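Local coordinates for MHC class I-like protein MILL2 (Mus musculus, PDB 6A97) that binds heparan sulfate proteoglycans on the surface of fibroblasts as a GPI-anchored member of the MHC class I family, at residues L148-D153 against D172-F177; L42-Y47 against N84-V89. All coordinates share one frame; numbering follows the deposited sequence.

Contact 1. Residues L148-D153 against D172-F177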
ATOM      1  N   LEU A 148     -22.687   0.628  29.424  1.00 64.80           N
ATOM      2  CA  LEU A 148     -24.030   1.103  29.064  1.00 56.19           C
ATOM      3  C   LEU A 148     -24.294   2.499  29.617  1.00 51.12           C
ATOM      4  O   LEU A 148     -25.404   2.811  30.045  1.00 63.00           O
ATOM      5  CB  LEU A 148     -25.120   0.135  29.541  1.00 59.80           C
ATOM      6  CG  LEU A 148     -25.068  -1.292  28.997  1.00 69.15           C
ATOM      7  CD1 LEU A 148     -26.300  -2.067  29.440  1.00 70.90           C
ATOM      8  CD2 LEU A 148     -24.948  -1.288  27.479  1.00 67.45           C
ATOM      9  N   THR A 149     -23.266   3.337  29.598  1.00 52.95           N
ATOM     10  CA  THR A 149     -23.393   4.726  30.021  1.00 49.33           C
ATOM     11  C   THR A 149     -22.578   5.606  29.078  1.00 45.82           C
ATOM     12  O   THR A 149     -21.669   5.127  28.398  1.00 54.48           O
ATOM     13  CB  THR A 149     -22.919   4.926  31.485  1.00 67.08           C
ATOM     14  OG1 THR A 149     -23.382   3.839  32.297  1.00 74.53           O
ATOM     15  CG2 THR A 149     -23.439   6.238  32.063  1.00 74.30           C
ATOM     16  N   TRP A 150     -22.903   6.890  29.035  1.00 41.63           N
ATOM     17  CA  TRP A 150     -22.175   7.832  28.200  1.00 51.59           C
ATOM     18  C   TRP A 150     -20.887   8.336  28.851  1.00 60.05           C
ATOM     19  O   TRP A 150     -20.865   8.732  30.020  1.00 56.08           O
ATOM     20  CB  TRP A 150     -23.076   9.010  27.845  1.00 52.08           C
ATOM     21  CG  TRP A 150     -24.139   8.644  26.862  1.00 56.28           C
ATOM     22  CD1 TRP A 150     -25.418   8.253  27.142  1.00 51.95           C
ATOM     23  CD2 TRP A 150     -24.013   8.622  25.436  1.00 54.42           C
ATOM     24  NE1 TRP A 150     -26.100   8.000  25.975  1.00 51.24           N
ATOM     25  CE2 TRP A 150     -25.261   8.216  24.913  1.00 54.42           C
ATOM     26  CE3 TRP A 150     -22.971   8.912  24.548  1.00 53.37           C
ATOM     27  CZ2 TRP A 150     -25.492   8.089  23.543  1.00 47.61           C
ATOM     28  CZ3 TRP A 150     -23.202   8.788  23.186  1.00 48.58           C
ATOM     29  CH2 TRP A 150     -24.454   8.382  22.696  1.00 44.35           C
ATOM     30  N   THR A 151     -19.814   8.320  28.073  1.00 56.77           N
ATOM     31  CA  THR A 151     -18.539   8.866  28.508  1.00 55.96           C
ATOM     32  C   THR A 151     -18.347  10.269  27.947  1.00 55.92           C
ATOM     33  O   THR A 151     -18.533  10.491  26.750  1.00 47.66           O
ATOM     34  CB  THR A 151     -17.370   7.971  28.059  1.00 55.72           C
ATOM     35  OG1 THR A 151     -17.536   6.658  28.606  1.00 60.77           O
ATOM     36  CG2 THR A 151     -16.031   8.549  28.514  1.00 63.27           C
ATOM     37  N   VAL A 152     -17.985  11.220  28.805  1.00 45.49           N
ATOM     38  CA  VAL A 152     -17.583  12.540  28.324  1.00 51.62           C
ATOM     39  C   VAL A 152     -16.111  12.499  27.895  1.00 54.87           C
ATOM     40  O   VAL A 152     -15.232  12.190  28.697  1.00 56.20           O
ATOM     41  CB  VAL A 152     -17.792  13.618  29.391  1.00 54.98           C
ATOM     42  CG1 VAL A 152     -17.232  14.947  28.916  1.00 60.71           C
ATOM     43  CG2 VAL A 152     -19.270  13.742  29.725  1.00 48.83           C
ATOM     44  N   ASP A 153     -15.850  12.806  26.626  1.00 46.93           N
ATOM     45  CA  ASP A 153     -14.529  12.582  26.041  1.00 50.69           C
ATOM     46  C   ASP A 153     -13.497  13.681  26.305  1.00 51.84           C
ATOM     47  O   ASP A 153     -12.314  13.389  26.479  1.00 62.10           O
ATOM     48  CB  ASP A 153     -14.670  12.370  24.534  1.00 57.69           C
ATOM     49  CG  ASP A 153     -15.286  11.030  24.199  1.00 65.05           C
ATOM     50  OD1 ASP A 153     -14.942  10.040  24.881  1.00 69.48           O
ATOM     51  OD2 ASP A 153     -16.117  10.967  23.268  1.00 63.80           O
ATOM     52  N   ASP A 172     -31.200   2.553  27.525  1.00 49.88           N
ATOM     53  CA  ASP A 172     -31.992   1.413  27.077  1.00 54.45           C
ATOM     54  C   ASP A 172     -32.421   1.596  25.620  1.00 55.98           C
ATOM     55  O   ASP A 172     -32.484   0.630  24.864  1.00 58.15           O
ATOM     56  CB  ASP A 172     -33.214   1.199  27.975  1.00 59.30           C
ATOM     57  CG  ASP A 172     -34.170   2.366  27.945  1.00 73.91           C
ATOM     58  OD1 ASP A 172     -33.716   3.518  28.112  1.00 86.92           O
ATOM     59  OD2 ASP A 172     -35.379   2.135  27.747  1.00 77.60           O
ATOM     60  N   LEU A 173     -32.704   2.834  25.227  1.00 51.65           N
ATOM     61  CA  LEU A 173     -33.036   3.123  23.836  1.00 52.35           C
ATOM     62  C   LEU A 173     -31.818   2.925  22.940  1.00 50.89           C
ATOM     63  O   LEU A 173     -31.919   2.343  21.860  1.00 50.43           O
ATOM     64  CB  LEU A 173     -33.573   4.548  23.685  1.00 52.95           C
ATOM     65  CG  LEU A 173     -34.902   4.849  24.379  1.00 54.00           C
ATOM     66  CD1 LEU A 173     -35.374   6.259  24.034  1.00 48.92           C
ATOM     67  CD2 LEU A 173     -35.958   3.806  24.009  1.00 50.04           C
ATOM     68  N   VAL A 174     -30.670   3.415  23.400  1.00 48.97           N
ATOM     69  CA  VAL A 174     -29.421   3.276  22.661  1.00 47.53           C
ATOM     70  C   VAL A 174     -29.106   1.811  22.391  1.00 48.71           C
ATOM     71  O   VAL A 174     -28.800   1.426  21.260  1.00 43.09           O
ATOM     72  CB  VAL A 174     -28.235   3.915  23.424  1.00 47.76           C
ATOM     73  CG1 VAL A 174     -26.912   3.565  22.755  1.00 47.36           C
ATOM     74  CG2 VAL A 174     -28.413   5.426  23.522  1.00 40.78           C
ATOM     75  N   LYS A 175     -29.205   0.991  23.434  1.00 54.36           N
ATOM     76  CA  LYS A 175     -28.776  -0.397  23.330  1.00 52.74           C
ATOM     77  C   LYS A 175     -29.701  -1.201  22.415  1.00 53.25           C
ATOM     78  O   LYS A 175     -29.232  -2.054  21.668  1.00 51.54           O
ATOM     79  CB  LYS A 175     -28.681  -1.044  24.721  1.00 59.43           C
ATOM     80  CG  LYS A 175     -29.755  -2.075  25.036  1.00 69.90           C
ATOM     81  CD  LYS A 175     -29.429  -2.850  26.304  1.00 77.27           C
ATOM     82  CE  LYS A 175     -28.193  -3.719  26.107  1.00 77.91           C
ATOM     83  NZ  LYS A 175     -27.852  -4.498  27.329  1.00 79.18           N
ATOM     84  N   THR A 176     -31.004  -0.927  22.450  1.00 58.06           N
ATOM     85  CA  THR A 176     -31.920  -1.647  21.571  1.00 59.79           C
ATOM     86  C   THR A 176     -31.609  -1.295  20.123  1.00 55.38           C
ATOM     87  O   THR A 176     -31.542  -2.173  19.261  1.00 61.03           O
ATOM     88  CB  THR A 176     -33.404  -1.337  21.868  1.00 66.44           C
ATOM     89  OG1 THR A 176     -33.657   0.059  21.667  1.00 85.11           O
ATOM     90  CG2 THR A 176     -33.767  -1.732  23.295  1.00 60.42           C
ATOM     91  N   PHE A 177     -31.387  -0.012  19.863  1.00 49.71           N
ATOM     92  CA  PHE A 177     -31.062   0.425  18.509  1.00 52.15           C
ATOM     93  C   PHE A 177     -29.752  -0.186  18.009  1.00 47.46           C
ATOM     94  O   PHE A 177     -29.686  -0.679  16.884  1.00 49.39           O
ATOM     95  CB  PHE A 177     -30.984   1.948  18.428  1.00 48.42           C
ATOM     96  CG  PHE A 177     -30.836   2.463  17.024  1.00 49.16           C
ATOM     97  CD1 PHE A 177     -31.950   2.663  16.227  1.00 46.98           C
ATOM     98  CD2 PHE A 177     -29.583   2.725  16.495  1.00 52.76           C
ATOM     99  CE1 PHE A 177     -31.817   3.125  14.929  1.00 58.96           C
ATOM    100  CE2 PHE A 177     -29.445   3.186  15.199  1.00 56.43           C
ATOM    101  CZ  PHE A 177     -30.564   3.390  14.416  1.00 58.22           C
TER
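Trp-150, on the edge strand 149-152, reaches Val-174 of the helix with the far end of its indole. The course of this side chain explains how. Trp-150 CB lies 7.7 Å from Val-174 CG2, well short of the helix, and with CG anti to the carbonyl carbon (chi1 -72°) the indole is carried across toward the helix. Beyond CG the ring system spans the gap. On the way NE1 donates to the carbonyl oxygen of Pro-169 in the loop between the two helical pieces of alpha-2, a bond that, with the edge-to-face stacks the ring system makes on Trp-131 and Phe-143, would restrict the rotation of the indole. At the six-membered ring Trp-150 CZ2 finally meets Val-174 CG2, at 4.0 Å, the methyl approaching obliquely. Val-174 also packs on Pro-169 and Phe-143, so that it shares in the apolar cluster round the indole.

A second, outer touch is made by Leu-148 and Lys-175. The lysine chain leaves its CB with chi1 at 109°, far from a staggered position, and then bends at chi3, which brings Lys-175 NZ to 3.6 Å from Leu-148 CD1. Lys-175 CE follows at 4.2 Å from Leu-148 CD1. This is van der Waals contact of an ammonium group with a methyl at the partly exposed margin, with no hydrogen bond across the segments. Next to Val-174 in the helix, Leu-173 O receives two donors from the same face of its plane, Thr-176 OG1 at 2.9 Å and the backbone Phe-177 N.

Such packing belongs to the alpha-1/alpha-2 platform of MHC class I molecules: an edge strand of the eight-stranded antiparallel sheet, beneath an alpha-2 helix broken into pieces 158-167 and 171-193, is joined to the start of the second piece by an indole tied to the break.

Contact 2. Residues L42-Y47 against N84-V89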
ATOM      1  N   LEU A  42     -31.767  17.930  10.079  1.00 37.81           N
ATOM      2  CA  LEU A  42     -30.660  16.986  10.138  1.00 40.03           C
ATOM      3  C   LEU A  42     -30.244  16.503   8.760  1.00 40.31           C
ATOM      4  O   LEU A  42     -31.086  16.308   7.883  1.00 39.23           O
ATOM      5  CB  LEU A  42     -31.040  15.775  10.997  1.00 41.11           C
ATOM      6  CG  LEU A  42     -31.396  15.997  12.469  1.00 41.85           C
ATOM      7  CD1 LEU A  42     -31.856  14.684  13.094  1.00 41.64           C
ATOM      8  CD2 LEU A  42     -30.201  16.575  13.241  1.00 32.23           C
ATOM      9  N   LEU A  43     -28.941  16.301   8.579  1.00 36.28           N
ATOM     10  CA  LEU A  43     -28.434  15.575   7.422  1.00 36.08           C
ATOM     11  C   LEU A  43     -28.022  14.185   7.876  1.00 35.81           C
ATOM     12  O   LEU A  43     -27.193  14.037   8.774  1.00 34.73           O
ATOM     13  CB  LEU A  43     -27.251  16.295   6.767  1.00 35.90           C
ATOM     14  CG  LEU A  43     -26.528  15.509   5.661  1.00 36.85           C
ATOM     15  CD1 LEU A  43     -27.455  15.193   4.467  1.00 33.18           C
ATOM     16  CD2 LEU A  43     -25.291  16.257   5.186  1.00 37.95           C
ATOM     17  N   VAL A  44     -28.620  13.164   7.276  1.00 35.63           N
ATOM     18  CA  VAL A  44     -28.290  11.796   7.632  1.00 31.09           C
ATOM     19  C   VAL A  44     -27.708  11.087   6.422  1.00 31.94           C
ATOM     20  O   VAL A  44     -28.336  11.033   5.362  1.00 37.91           O
ATOM     21  CB  VAL A  44     -29.522  11.008   8.147  1.00 32.79           C
ATOM     22  CG1 VAL A  44     -29.097   9.626   8.625  1.00 32.64           C
ATOM     23  CG2 VAL A  44     -30.234  11.772   9.267  1.00 32.65           C
ATOM     24  N   LEU A  45     -26.503  10.560   6.588  1.00 33.24           N
ATOM     25  CA  LEU A  45     -25.825   9.812   5.541  1.00 31.76           C
ATOM     26  C   LEU A  45     -25.553   8.408   6.043  1.00 35.60           C
ATOM     27  O   LEU A  45     -25.007   8.223   7.137  1.00 36.13           O
ATOM     28  CB  LEU A  45     -24.517  10.496   5.136  1.00 30.32           C
ATOM     29  CG  LEU A  45     -24.631  11.919   4.591  1.00 34.77           C
ATOM     30  CD1 LEU A  45     -23.253  12.527   4.380  1.00 37.07           C
ATOM     31  CD2 LEU A  45     -25.419  11.921   3.293  1.00 38.27           C
ATOM     32  N   ILE A  46     -25.932   7.418   5.245  1.00 32.31           N
ATOM     33  CA  ILE A  46     -25.789   6.027   5.648  1.00 31.48           C
ATOM     34  C   ILE A  46     -24.758   5.309   4.788  1.00 41.45           C
ATOM     35  O   ILE A  46     -24.861   5.296   3.556  1.00 37.48           O
ATOM     36  CB  ILE A  46     -27.130   5.286   5.560  1.00 34.37           C
ATOM     37  CG1 ILE A  46     -28.118   5.854   6.579  1.00 42.07           C
ATOM     38  CG2 ILE A  46     -26.937   3.805   5.793  1.00 37.99           C
ATOM     39  CD1 ILE A  46     -29.400   5.066   6.668  1.00 45.32           C
ATOM     40  N   TYR A  47     -23.764   4.718   5.447  1.00 43.92           N
ATOM     41  CA  TYR A  47     -22.688   4.004   4.770  1.00 39.53           C
ATOM     42  C   TYR A  47     -22.727   2.508   5.058  1.00 43.42           C
ATOM     43  O   TYR A  47     -22.798   2.092   6.213  1.00 43.30           O
ATOM     44  CB  TYR A  47     -21.324   4.559   5.193  1.00 36.88           C
ATOM     45  CG  TYR A  47     -21.115   6.006   4.822  1.00 35.15           C
ATOM     46  CD1 TYR A  47     -20.396   6.349   3.684  1.00 34.09           C
ATOM     47  CD2 TYR A  47     -21.653   7.029   5.599  1.00 30.13           C
ATOM     48  CE1 TYR A  47     -20.204   7.666   3.335  1.00 37.46           C
ATOM     49  CE2 TYR A  47     -21.472   8.353   5.255  1.00 28.48           C
ATOM     50  CZ  TYR A  47     -20.747   8.662   4.118  1.00 34.93           C
ATOM     51  OH  TYR A  47     -20.558   9.971   3.766  1.00 40.24           O
ATOM     52  N   ASN A  84     -38.037   5.343   2.523  1.00 32.55           N
ATOM     53  CA  ASN A  84     -39.154   5.438   3.453  1.00 36.63           C
ATOM     54  C   ASN A  84     -38.763   4.930   4.849  1.00 35.52           C
ATOM     55  O   ASN A  84     -39.075   5.574   5.845  1.00 33.85           O
ATOM     56  CB  ASN A  84     -40.365   4.674   2.932  1.00 33.68           C
ATOM     57  CG  ASN A  84     -41.553   4.774   3.869  1.00 39.91           C
ATOM     58  OD1 ASN A  84     -42.209   5.820   3.967  1.00 34.70           O
ATOM     59  ND2 ASN A  84     -41.836   3.685   4.570  1.00 35.72           N
ATOM     60  N   ASN A  85     -38.076   3.790   4.915  1.00 34.18           N
ATOM     61  CA  ASN A  85     -37.526   3.292   6.183  1.00 37.12           C
ATOM     62  C   ASN A  85     -36.571   4.283   6.839  1.00 38.01           C
ATOM     63  O   ASN A  85     -36.520   4.403   8.066  1.00 43.36           O
ATOM     64  CB  ASN A  85     -36.795   1.961   5.981  1.00 35.70           C
ATOM     65  CG  ASN A  85     -37.741   0.808   5.733  1.00 37.28           C
ATOM     66  OD1 ASN A  85     -38.931   0.891   6.044  1.00 41.82           O
ATOM     67  ND2 ASN A  85     -37.216  -0.283   5.184  1.00 44.73           N
ATOM     68  N   LEU A  86     -35.812   4.992   6.011  1.00 37.63           N
ATOM     69  CA  LEU A  86     -34.853   5.977   6.495  1.00 35.45           C
ATOM     70  C   LEU A  86     -35.551   7.108   7.250  1.00 34.25           C
ATOM     71  O   LEU A  86     -35.030   7.618   8.246  1.00 32.73           O
ATOM     72  CB  LEU A  86     -34.040   6.532   5.324  1.00 39.36           C
ATOM     73  CG  LEU A  86     -33.081   7.688   5.608  1.00 41.64           C
ATOM     74  CD1 LEU A  86     -32.142   7.349   6.757  1.00 45.32           C
ATOM     75  CD2 LEU A  86     -32.290   8.024   4.357  1.00 48.79           C
ATOM     76  N   LEU A  87     -36.732   7.499   6.773  1.00 32.58           N
ATOM     77  CA  LEU A  87     -37.513   8.541   7.439  1.00 33.18           C
ATOM     78  C   LEU A  87     -37.837   8.168   8.891  1.00 40.33           C
ATOM     79  O   LEU A  87     -37.864   9.031   9.770  1.00 45.80           O
ATOM     80  CB  LEU A  87     -38.812   8.816   6.673  1.00 33.38           C
ATOM     81  CG  LEU A  87     -38.657   9.367   5.252  1.00 36.69           C
ATOM     82  CD1 LEU A  87     -40.019   9.588   4.616  1.00 41.95           C
ATOM     83  CD2 LEU A  87     -37.855  10.663   5.266  1.00 32.51           C
ATOM     84  N   LYS A  88     -38.091   6.884   9.135  1.00 37.58           N
ATOM     85  CA  LYS A  88     -38.384   6.410  10.488  1.00 35.98           C
ATOM     86  C   LYS A  88     -37.139   6.451  11.366  1.00 37.01           C
ATOM     87  O   LYS A  88     -37.215   6.770  12.553  1.00 50.76           O
ATOM     88  CB  LYS A  88     -38.957   4.991  10.455  1.00 37.01           C
ATOM     89  CG  LYS A  88     -40.456   4.943  10.195  1.00 48.98           C
ATOM     90  CD  LYS A  88     -40.830   3.832   9.225  1.00 66.54           C
ATOM     91  CE  LYS A  88     -40.538   2.453   9.789  1.00 71.83           C
ATOM     92  NZ  LYS A  88     -40.958   1.382   8.837  1.00 79.22           N
ATOM     93  N   VAL A  89     -35.995   6.124  10.773  1.00 37.90           N
ATOM     94  CA  VAL A  89     -34.725   6.168  11.486  1.00 38.00           C
ATOM     95  C   VAL A  89     -34.413   7.596  11.924  1.00 35.17           C
ATOM     96  O   VAL A  89     -33.977   7.826  13.049  1.00 39.37           O
ATOM     97  CB  VAL A  89     -33.571   5.622  10.619  1.00 45.76           C
ATOM     98  CG1 VAL A  89     -32.229   5.875  11.283  1.00 51.28           C
ATOM     99  CG2 VAL A  89     -33.763   4.141  10.366  1.00 45.87           C
TER
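Just before Leu-86, the residue that meets both Val-44 and Ile-46, the carbonyl oxygen of Asn-85 accepts two backbone donors: Val-89 N at 3.3 Å, and Lys-88 N in a weak bond. The Asn-85 side chain is held as well, its ND2 donating to Glu-82 OE2 a turn earlier and its OD1 receiving a weak bond from Lys-88 NZ. These polar groups belong to helix 75-96, whose inner side carries Leu-86 toward the sheet. There CG stands anti to the backbone N (chi1 174°), which extends the branch toward the strand. Leu-86 CD1 makes both touches, 3.6 Å from Ile-46 CD1 and 4.2 Å from Val-44 CG1. Leu-86 and Ile-46 run alongside each other with opposed directions, methyl beside methyl, while Val-44 is the looser neighbour.

In the MHC class I platform this is the alpha-1 half, a helix lying over strand 42-48 of the antiparallel sheet, with Leu-86 also resting on Tyr-56 of the next strand. Ile-46 is further enclosed by Leu-25 and Tyr-27 of strand 23-31 and by Tyr-189 of the alpha-2 helix. On the other face of the strand, Leu-43, Leu-45 and Tyr-47 pack against the chain of another protein, probably beta-2-microglobulin as in class I molecules, where Tyr-47 OH is hydrogen-bonded.

Both contacts join the eight-stranded sheet to a helix lying over it, but in opposite halves of the platform: contact 2 holds an alpha-1 strand to the alpha-1 helix, contact 1 the alpha-2 edge strand to the second piece of the alpha-2 helix. Their centres lie about 20 Å apart. Contact 2 is core, with all three touching residues buried and aliphatic. Contact 1 is only half buried, pairing an aromatic-aliphatic inner touch with a solvent-side lysine. Neither has a hydrogen bond between its segments. Contact 2 sits on an inner strand whose other face meets a partner chain, whereas no other chain of the assembly touches contact 1.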